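Local coordinates for FAD-binding PCMH-type domain-containing protein (PDB 6YJO) that probably oxidises oligosaccharides with the help of a covalently bound flavin-adenine dinucleotide cofactor, at residues H430-N433 and G434-V437. Numbering follows the deposited sequence.
Sequences HANN and GFTV
A431 meets F435 one turn along, at the start of helix 431-446, just after the N-cap position held by H430. The carbonyl oxygen of A431 accepts from F435 N at 3.1 Å. That same oxygen lies over one face of the F435 ring, toward the rim, F435 CD2 3.2 Å from A431 O. The small methyl of alanine fits beside so large a ring, its CB 4.0 Å from F435 CE2. With CG beside its own backbone N (chi1 -55°), F435 leans back over the first turn. There the amide of N432 comes to the ring edge, OD1 in the ring plane and 3.8 Å from CD2 of F435, the two planes 77° apart. N432 O is gripped twice by T436: its hydroxyl OG1 donates at 2.6 Å, nearly in line with the C=O, and its backbone N at 3.1 Å from above the carbonyl plane. A threonine suits this exposed side, where its hydroxyl can turn back to the helix. N433 O accepts from V437 N at 3.2 Å, and CG1 of the buried valine packs near that oxygen. F435 meets Y346 of edge strand 346-352 edge-to-face, joining this end of the helix to the seven-stranded antiparallel sheet.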
loop_
_atom_site.group_PDB
_atom_site.type_symbol
_atom_site.label_atom_id
_atom_site.label_comp_id
_atom_site.label_asym_id
_atom_site.label_seq_id
_atom_site.Cartn_x
_atom_site.Cartn_y
_atom_site.Cartn_z
ATOM N N HIS A 430 -9.785 -24.853 -4.630
ATOM C CA HIS A 430 -8.970 -24.996 -3.426
ATOM C C HIS A 430 -8.600 -23.630 -2.870
ATOM O O HIS A 430 -7.438 -23.328 -2.594
ATOM C CB HIS A 430 -7.723 -25.830 -3.707
ATOM C CG HIS A 430 -8.023 -27.230 -4.141
ATOM N ND1 HIS A 430 -7.731 -27.697 -5.405
ATOM C CD2 HIS A 430 -8.612 -28.258 -3.487
ATOM C CE1 HIS A 430 -8.118 -28.957 -5.506
ATOM N NE2 HIS A 430 -8.657 -29.320 -4.356
ATOM N N ALA A 431 -9.609 -22.777 -2.691
ATOM C CA ALA A 431 -9.356 -21.449 -2.141
ATOM C C ALA A 431 -9.007 -21.506 -0.661
ATOM O O ALA A 431 -8.174 -20.722 -0.197
ATOM C CB ALA A 431 -10.570 -20.550 -2.363
ATOM N N ASN A 432 -9.617 -22.426 0.090
ATOM C CA ASN A 432 -9.381 -22.507 1.527
ATOM C C ASN A 432 -8.064 -23.184 1.870
ATOM O O ASN A 432 -7.616 -23.071 3.015
ATOM C CB ASN A 432 -10.544 -23.232 2.211
ATOM C CG ASN A 432 -11.879 -22.587 1.905
ATOM O OD1 ASN A 432 -12.262 -21.596 2.526
ATOM N ND2 ASN A 432 -12.591 -23.139 0.929
ATOM N N ASN A 433 -7.432 -23.879 0.919
ATOM C CA ASN A 433 -6.032 -24.254 1.108
ATOM C C ASN A 433 -5.136 -23.031 0.995
ATOM O O ASN A 433 -4.161 -22.900 1.743
ATOM C CB ASN A 433 -5.609 -25.316 0.092
ATOM C CG ASN A 433 -6.510 -26.534 0.110
ATOM O OD1 ASN A 433 -7.228 -26.770 1.076
ATOM N ND2 ASN A 433 -6.454 -27.328 -0.955
ATOM N N GLY A 434 -5.459 -22.123 0.068
ATOM C CA GLY A 434 -4.715 -20.879 -0.037
ATOM C C GLY A 434 -4.793 -20.033 1.221
ATOM O O GLY A 434 -3.802 -19.425 1.629
ATOM N N PHE A 435 -5.977 -19.975 1.847
ATOM C CA PHE A 435 -6.128 -19.183 3.067
ATOM C C PHE A 435 -5.430 -19.849 4.248
ATOM O O PHE A 435 -4.838 -19.165 5.091
ATOM C CB PHE A 435 -7.610 -18.973 3.393
ATOM C CG PHE A 435 -8.412 -18.361 2.274
ATOM C CD1 PHE A 435 -7.919 -17.300 1.534
ATOM C CD2 PHE A 435 -9.672 -18.847 1.979
ATOM C CE1 PHE A 435 -8.672 -16.739 0.511
ATOM C CE2 PHE A 435 -10.425 -18.295 0.959
ATOM C CZ PHE A 435 -9.925 -17.241 0.226
ATOM N N THR A 436 -5.491 -21.183 4.333
ATOM C CA THR A 436 -4.900 -21.886 5.469
ATOM C C THR A 436 -3.385 -21.723 5.507
ATOM O O THR A 436 -2.805 -21.511 6.578
ATOM C CB THR A 436 -5.257 -23.372 5.420
ATOM O OG1 THR A 436 -6.680 -23.535 5.398
ATOM C CG2 THR A 436 -4.677 -24.088 6.635
ATOM N N VAL A 437 -2.723 -21.833 4.354
ATOM C CA VAL A 437 -1.264 -21.890 4.347
ATOM C C VAL A 437 -0.669 -20.539 4.726
ATOM O O VAL A 437 0.297 -20.471 5.495
ATOM C CB VAL A 437 -0.765 -22.381 2.975
ATOM C CG1 VAL A 437 -1.071 -21.358 1.878
ATOM C CG2 VAL A 437 0.718 -22.709 3.035
#